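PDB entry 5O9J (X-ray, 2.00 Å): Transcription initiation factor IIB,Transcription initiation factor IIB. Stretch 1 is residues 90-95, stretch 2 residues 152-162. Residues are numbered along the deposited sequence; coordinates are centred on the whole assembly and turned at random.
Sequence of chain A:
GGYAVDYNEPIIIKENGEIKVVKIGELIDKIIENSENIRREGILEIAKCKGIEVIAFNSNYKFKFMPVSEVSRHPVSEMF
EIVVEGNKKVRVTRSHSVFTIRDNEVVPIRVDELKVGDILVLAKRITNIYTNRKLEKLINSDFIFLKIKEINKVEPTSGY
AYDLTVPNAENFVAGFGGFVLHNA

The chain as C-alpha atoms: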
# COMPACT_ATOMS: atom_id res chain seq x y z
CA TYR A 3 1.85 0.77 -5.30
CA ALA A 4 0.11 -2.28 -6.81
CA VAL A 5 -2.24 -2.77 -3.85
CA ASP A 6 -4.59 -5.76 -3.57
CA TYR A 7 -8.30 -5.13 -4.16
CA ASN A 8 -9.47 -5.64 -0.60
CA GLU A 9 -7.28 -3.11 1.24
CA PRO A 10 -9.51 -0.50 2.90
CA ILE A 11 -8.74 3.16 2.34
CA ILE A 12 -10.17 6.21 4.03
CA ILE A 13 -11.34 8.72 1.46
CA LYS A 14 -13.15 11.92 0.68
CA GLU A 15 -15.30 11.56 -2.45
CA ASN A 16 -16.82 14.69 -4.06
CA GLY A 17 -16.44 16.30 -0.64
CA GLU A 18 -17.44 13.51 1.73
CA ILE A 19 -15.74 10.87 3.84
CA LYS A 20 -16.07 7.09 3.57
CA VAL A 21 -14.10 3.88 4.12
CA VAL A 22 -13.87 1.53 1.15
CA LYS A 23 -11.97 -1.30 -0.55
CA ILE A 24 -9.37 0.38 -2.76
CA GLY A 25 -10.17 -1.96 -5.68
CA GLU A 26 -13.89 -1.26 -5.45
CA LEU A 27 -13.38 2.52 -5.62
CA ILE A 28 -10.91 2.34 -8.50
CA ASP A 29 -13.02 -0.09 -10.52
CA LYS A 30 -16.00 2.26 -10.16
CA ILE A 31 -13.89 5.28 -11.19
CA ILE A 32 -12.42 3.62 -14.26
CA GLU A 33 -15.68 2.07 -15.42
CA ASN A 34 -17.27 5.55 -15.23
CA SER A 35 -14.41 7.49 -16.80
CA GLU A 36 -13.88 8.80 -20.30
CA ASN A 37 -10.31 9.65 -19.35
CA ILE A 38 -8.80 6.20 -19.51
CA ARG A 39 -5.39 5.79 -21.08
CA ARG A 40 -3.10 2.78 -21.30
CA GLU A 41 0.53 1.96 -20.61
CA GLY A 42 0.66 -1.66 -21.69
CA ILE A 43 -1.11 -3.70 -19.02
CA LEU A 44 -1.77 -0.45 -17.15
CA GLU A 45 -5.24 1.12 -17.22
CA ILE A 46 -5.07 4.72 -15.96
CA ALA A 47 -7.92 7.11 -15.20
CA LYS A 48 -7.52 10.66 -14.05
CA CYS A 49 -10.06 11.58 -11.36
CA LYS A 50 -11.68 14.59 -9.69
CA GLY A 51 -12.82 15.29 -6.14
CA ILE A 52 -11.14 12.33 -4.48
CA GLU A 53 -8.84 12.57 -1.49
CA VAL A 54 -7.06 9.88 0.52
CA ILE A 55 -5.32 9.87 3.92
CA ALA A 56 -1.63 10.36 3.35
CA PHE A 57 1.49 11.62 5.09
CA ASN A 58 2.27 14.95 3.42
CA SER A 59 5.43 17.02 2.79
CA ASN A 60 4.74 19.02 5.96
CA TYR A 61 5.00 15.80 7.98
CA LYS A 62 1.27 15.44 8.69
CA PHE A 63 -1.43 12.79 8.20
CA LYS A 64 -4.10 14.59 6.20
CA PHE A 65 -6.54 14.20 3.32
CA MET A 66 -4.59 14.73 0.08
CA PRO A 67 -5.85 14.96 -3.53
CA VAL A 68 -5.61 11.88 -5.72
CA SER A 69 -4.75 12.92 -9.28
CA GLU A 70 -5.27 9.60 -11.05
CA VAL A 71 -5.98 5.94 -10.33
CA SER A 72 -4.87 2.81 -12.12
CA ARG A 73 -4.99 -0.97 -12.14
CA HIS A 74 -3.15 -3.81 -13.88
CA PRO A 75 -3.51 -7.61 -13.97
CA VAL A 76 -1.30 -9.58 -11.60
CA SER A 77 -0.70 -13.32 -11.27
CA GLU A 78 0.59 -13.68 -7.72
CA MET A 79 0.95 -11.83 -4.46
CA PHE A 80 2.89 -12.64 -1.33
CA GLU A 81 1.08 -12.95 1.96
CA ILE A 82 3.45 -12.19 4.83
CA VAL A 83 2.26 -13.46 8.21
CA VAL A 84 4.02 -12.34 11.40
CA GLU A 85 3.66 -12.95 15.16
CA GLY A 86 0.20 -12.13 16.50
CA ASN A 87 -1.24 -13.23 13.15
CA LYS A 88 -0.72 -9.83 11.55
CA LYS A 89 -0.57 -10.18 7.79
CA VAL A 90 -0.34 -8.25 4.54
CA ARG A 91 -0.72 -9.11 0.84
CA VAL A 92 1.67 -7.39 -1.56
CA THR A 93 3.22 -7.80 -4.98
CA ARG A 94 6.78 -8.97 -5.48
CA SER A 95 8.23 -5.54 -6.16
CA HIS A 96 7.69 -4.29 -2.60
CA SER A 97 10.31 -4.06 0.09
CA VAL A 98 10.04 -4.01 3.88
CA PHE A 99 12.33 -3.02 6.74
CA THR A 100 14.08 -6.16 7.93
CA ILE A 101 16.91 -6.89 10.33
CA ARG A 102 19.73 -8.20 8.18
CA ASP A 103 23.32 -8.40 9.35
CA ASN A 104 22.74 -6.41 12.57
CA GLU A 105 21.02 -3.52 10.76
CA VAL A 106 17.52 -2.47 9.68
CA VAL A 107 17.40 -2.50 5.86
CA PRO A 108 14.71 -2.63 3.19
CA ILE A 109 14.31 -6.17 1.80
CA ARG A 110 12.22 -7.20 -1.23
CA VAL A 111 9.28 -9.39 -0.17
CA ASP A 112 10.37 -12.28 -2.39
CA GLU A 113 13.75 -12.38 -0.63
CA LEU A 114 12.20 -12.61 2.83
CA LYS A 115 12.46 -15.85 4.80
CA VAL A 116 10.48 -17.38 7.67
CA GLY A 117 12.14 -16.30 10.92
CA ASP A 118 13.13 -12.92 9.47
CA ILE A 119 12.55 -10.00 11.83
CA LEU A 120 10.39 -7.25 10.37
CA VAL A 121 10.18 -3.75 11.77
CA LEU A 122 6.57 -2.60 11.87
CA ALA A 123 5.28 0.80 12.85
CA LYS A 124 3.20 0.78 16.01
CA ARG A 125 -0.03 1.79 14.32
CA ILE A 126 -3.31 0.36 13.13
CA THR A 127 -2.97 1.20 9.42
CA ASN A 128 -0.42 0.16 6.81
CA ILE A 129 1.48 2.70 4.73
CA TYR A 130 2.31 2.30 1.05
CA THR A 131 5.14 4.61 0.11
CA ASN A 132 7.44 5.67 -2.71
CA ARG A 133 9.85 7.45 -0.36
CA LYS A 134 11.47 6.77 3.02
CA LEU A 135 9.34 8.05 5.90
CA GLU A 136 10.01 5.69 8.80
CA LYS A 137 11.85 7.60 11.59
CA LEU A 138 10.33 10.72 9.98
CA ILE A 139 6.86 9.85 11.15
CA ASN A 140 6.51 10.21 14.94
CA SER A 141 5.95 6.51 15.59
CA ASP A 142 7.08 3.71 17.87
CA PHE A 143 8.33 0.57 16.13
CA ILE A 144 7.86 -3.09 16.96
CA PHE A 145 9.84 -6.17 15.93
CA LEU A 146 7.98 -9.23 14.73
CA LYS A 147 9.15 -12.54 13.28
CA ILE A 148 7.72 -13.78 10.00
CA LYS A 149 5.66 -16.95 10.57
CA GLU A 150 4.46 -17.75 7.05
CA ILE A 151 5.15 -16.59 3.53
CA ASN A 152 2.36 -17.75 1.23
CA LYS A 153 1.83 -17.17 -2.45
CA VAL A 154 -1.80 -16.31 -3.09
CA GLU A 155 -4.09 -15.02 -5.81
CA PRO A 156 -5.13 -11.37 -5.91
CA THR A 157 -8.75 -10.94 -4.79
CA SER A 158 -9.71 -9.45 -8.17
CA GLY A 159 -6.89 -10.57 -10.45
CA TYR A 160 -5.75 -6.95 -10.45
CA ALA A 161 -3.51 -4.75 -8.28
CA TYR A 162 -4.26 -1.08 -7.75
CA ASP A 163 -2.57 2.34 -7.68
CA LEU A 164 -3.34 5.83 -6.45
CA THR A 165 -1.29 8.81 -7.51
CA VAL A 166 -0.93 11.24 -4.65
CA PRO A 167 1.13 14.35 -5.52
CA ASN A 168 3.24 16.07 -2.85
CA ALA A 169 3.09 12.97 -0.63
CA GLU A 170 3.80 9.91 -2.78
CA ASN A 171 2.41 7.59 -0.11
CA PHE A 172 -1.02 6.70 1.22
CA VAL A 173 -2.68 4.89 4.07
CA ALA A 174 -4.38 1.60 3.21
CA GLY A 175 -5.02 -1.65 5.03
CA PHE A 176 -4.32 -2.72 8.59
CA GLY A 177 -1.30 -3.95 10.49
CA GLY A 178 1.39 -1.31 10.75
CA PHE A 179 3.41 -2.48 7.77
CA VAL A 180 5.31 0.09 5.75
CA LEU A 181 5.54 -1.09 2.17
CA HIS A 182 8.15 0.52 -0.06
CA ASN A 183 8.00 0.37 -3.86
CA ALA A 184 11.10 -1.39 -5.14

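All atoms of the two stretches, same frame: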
# COMPACT_ATOMS: atom_id res chain seq x y z
N VAL A 90 -0.15 -9.20 5.62
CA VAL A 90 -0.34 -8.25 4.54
C VAL A 90 -0.14 -8.97 3.21
O VAL A 90 0.65 -9.90 3.12
CB VAL A 90 0.64 -7.05 4.67
CG1 VAL A 90 2.09 -7.52 4.60
CG2 VAL A 90 0.35 -5.98 3.63
N ARG A 91 -0.89 -8.55 2.19
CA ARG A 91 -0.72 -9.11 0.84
C ARG A 91 -0.14 -8.08 -0.10
O ARG A 91 -0.77 -7.04 -0.34
CB ARG A 91 -2.05 -9.61 0.29
CG ARG A 91 -2.73 -10.69 1.10
CD ARG A 91 -4.05 -11.07 0.44
NE ARG A 91 -4.53 -12.37 0.89
CZ ARG A 91 -5.25 -13.19 0.14
NH1 ARG A 91 -5.64 -14.36 0.64
NH2 ARG A 91 -5.58 -12.86 -1.10
N VAL A 92 1.03 -8.35 -0.65
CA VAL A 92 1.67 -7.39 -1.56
C VAL A 92 2.31 -8.07 -2.76
O VAL A 92 2.60 -9.27 -2.73
CB VAL A 92 2.76 -6.55 -0.83
CG1 VAL A 92 2.14 -5.70 0.24
CG2 VAL A 92 3.83 -7.45 -0.24
N THR A 93 2.53 -7.30 -3.81
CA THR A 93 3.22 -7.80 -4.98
C THR A 93 4.71 -7.90 -4.72
O THR A 93 5.23 -7.37 -3.73
CB THR A 93 2.98 -6.91 -6.20
OG1 THR A 93 3.50 -5.60 -5.95
CG2 THR A 93 1.49 -6.82 -6.50
N ARG A 94 5.38 -8.59 -5.63
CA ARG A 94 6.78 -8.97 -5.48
C ARG A 94 7.71 -7.77 -5.38
O ARG A 94 8.73 -7.82 -4.70
CB ARG A 94 7.18 -9.86 -6.66
CG ARG A 94 8.41 -9.42 -7.42
CD ARG A 94 8.83 -10.46 -8.44
NE ARG A 94 8.98 -11.79 -7.84
CZ ARG A 94 8.10 -12.77 -7.99
NH1 ARG A 94 7.00 -12.57 -8.72
NH2 ARG A 94 8.30 -13.95 -7.41
N SER A 95 7.34 -6.68 -6.05
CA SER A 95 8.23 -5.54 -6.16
C SER A 95 8.19 -4.62 -4.94
O SER A 95 8.59 -3.47 -5.03
CB SER A 95 7.88 -4.72 -7.40
OG SER A 95 6.57 -4.20 -7.28
N ASN A 152 3.19 -16.99 2.15
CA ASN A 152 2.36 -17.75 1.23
C ASN A 152 2.24 -17.03 -0.09
O ASN A 152 2.22 -15.81 -0.14
CB ASN A 152 0.98 -17.98 1.83
CG ASN A 152 1.04 -18.67 3.17
OD1 ASN A 152 1.81 -19.60 3.36
ND2 ASN A 152 0.23 -18.20 4.12
N LYS A 153 2.17 -17.79 -1.18
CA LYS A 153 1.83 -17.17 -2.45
C LYS A 153 0.35 -17.38 -2.69
O LYS A 153 -0.16 -18.50 -2.62
CB LYS A 153 2.68 -17.74 -3.58
CG LYS A 153 4.15 -17.37 -3.46
CD LYS A 153 4.94 -17.75 -4.70
CE LYS A 153 6.39 -17.30 -4.59
NZ LYS A 153 7.13 -17.45 -5.88
N VAL A 154 -0.35 -16.27 -2.93
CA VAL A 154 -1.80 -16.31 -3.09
C VAL A 154 -2.23 -15.58 -4.35
O VAL A 154 -1.43 -14.92 -5.03
CB VAL A 154 -2.52 -15.67 -1.89
CG1 VAL A 154 -2.24 -16.44 -0.61
CG2 VAL A 154 -2.13 -14.21 -1.75
N GLU A 155 -3.51 -15.72 -4.67
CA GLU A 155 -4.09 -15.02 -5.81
C GLU A 155 -4.66 -13.70 -5.36
O GLU A 155 -5.23 -13.62 -4.26
CB GLU A 155 -5.20 -15.86 -6.48
CG GLU A 155 -6.05 -16.70 -5.51
CD GLU A 155 -5.37 -17.95 -4.95
OE1 GLU A 155 -4.78 -18.69 -5.75
OE2 GLU A 155 -5.48 -18.14 -3.73
N PRO A 156 -4.50 -12.66 -6.19
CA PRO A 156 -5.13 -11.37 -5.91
C PRO A 156 -6.64 -11.54 -5.85
O PRO A 156 -7.17 -12.34 -6.61
CB PRO A 156 -4.71 -10.50 -7.10
CG PRO A 156 -3.50 -11.16 -7.65
CD PRO A 156 -3.70 -12.63 -7.43
N THR A 157 -7.30 -10.81 -4.95
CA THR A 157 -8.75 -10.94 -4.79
C THR A 157 -9.48 -10.74 -6.12
O THR A 157 -10.43 -11.47 -6.42
CB THR A 157 -9.28 -9.94 -3.77
OG1 THR A 157 -8.55 -10.06 -2.54
CG2 THR A 157 -10.76 -10.18 -3.50
N SER A 158 -9.02 -9.79 -6.92
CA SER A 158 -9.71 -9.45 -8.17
C SER A 158 -8.99 -9.96 -9.42
O SER A 158 -9.60 -10.08 -10.48
CB SER A 158 -9.88 -7.94 -8.29
OG SER A 158 -8.65 -7.31 -8.58
N GLY A 159 -7.70 -10.24 -9.30
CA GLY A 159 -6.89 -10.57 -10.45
C GLY A 159 -6.18 -9.32 -10.93
O GLY A 159 -5.50 -9.32 -11.96
N TYR A 160 -6.36 -8.24 -10.16
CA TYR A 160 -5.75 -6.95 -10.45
C TYR A 160 -5.10 -6.38 -9.18
O TYR A 160 -5.49 -6.72 -8.07
CB TYR A 160 -6.80 -5.98 -11.01
CG TYR A 160 -7.18 -6.20 -12.47
CD1 TYR A 160 -7.87 -7.35 -12.88
CD2 TYR A 160 -6.89 -5.24 -13.44
CE1 TYR A 160 -8.23 -7.54 -14.22
CE2 TYR A 160 -7.25 -5.42 -14.77
CZ TYR A 160 -7.92 -6.57 -15.15
OH TYR A 160 -8.27 -6.74 -16.48
N ALA A 161 -4.09 -5.54 -9.36
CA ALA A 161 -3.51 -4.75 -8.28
C ALA A 161 -3.74 -3.29 -8.60
O ALA A 161 -3.89 -2.93 -9.77
CB ALA A 161 -2.04 -5.05 -8.12
N TYR A 162 -3.75 -2.43 -7.58
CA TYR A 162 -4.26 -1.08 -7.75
C TYR A 162 -3.31 0.03 -7.29
O TYR A 162 -2.48 -0.17 -6.39
CB TYR A 162 -5.61 -0.95 -7.04
CG TYR A 162 -6.63 -1.94 -7.56
CD1 TYR A 162 -6.68 -3.23 -7.05
CD2 TYR A 162 -7.52 -1.60 -8.57
CE1 TYR A 162 -7.59 -4.16 -7.53
CE2 TYR A 162 -8.45 -2.51 -9.05
CZ TYR A 162 -8.47 -3.79 -8.52
OH TYR A 162 -9.37 -4.73 -8.98

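The contact between residues 90-95 and 152-162 is a small, side-chain-mediated one, in which R91 makes the largest contribution across the gap between two backbones that do not pair, with T93 and R94 adding smaller contacts, and no clear hydrogen bond crosses the interface. It illustrates a general principle: segments far apart in sequence can touch through the reach of a few side chains while their main chains remain separate. The nearest CA atoms across the stretches make the point. The CA of R91 lies 8.3 Å from the CA of V154, and the CA of T93 lies 8.1 Å from the CA of A161, too far for the strands to be adjacent partners in a sheet. Only about 218 Å² is buried, counting both sides.

R91 contributes the largest share. Its CA-to-CB bond points toward the second stretch, and the chain continues in an m, t, t conformation that carries the guanidinium over to the end of the strand 152-154 and the loop beyond it. There the flat group meets V154, whose CG2 sits over one face, 3.8 Å from NH2 of R91. This is a familiar arrangement: the face of a guanidinium is poorly solvated and accepts an aliphatic neighbour, whereas its N-H groups point outward in the plane. V154 also directs its CA-to-CB bond toward the first stretch, so the two residues approach from both sides of the gap. The same NH2 of R91 comes within 3.3 Å of the backbone O of E155, a favourable pairing of positive charge and carbonyl dipole, although the geometry does not settle whether it is a hydrogen bond.

Farther along, the contact becomes purely apolar. CG2 of T93 lies 4.3 Å from CB of A161, a loose van der Waals approach between two methyl groups in a buried setting. The threonine hydroxyl is engaged with a residue next to the stretches.

At the other margin, NH2 of R94 and NZ of K153 stand 4.0 Å apart, the lysine nitrogen near the plane of the guanidinium. Two positive charges so close would repel, and this pair adds no electrostatic attraction. R94 is hydrogen-bonded elsewhere in the structure through NE and NH1.

The second stretch also has bonds of its own. The backbone N of Y160 donates to OG of S158 at 2.9 Å, and OG of S158 shares a hydrogen bond with OH of Y162 at 2.7 Å. These link the turn around G159 to the strand that presents A161 to T93.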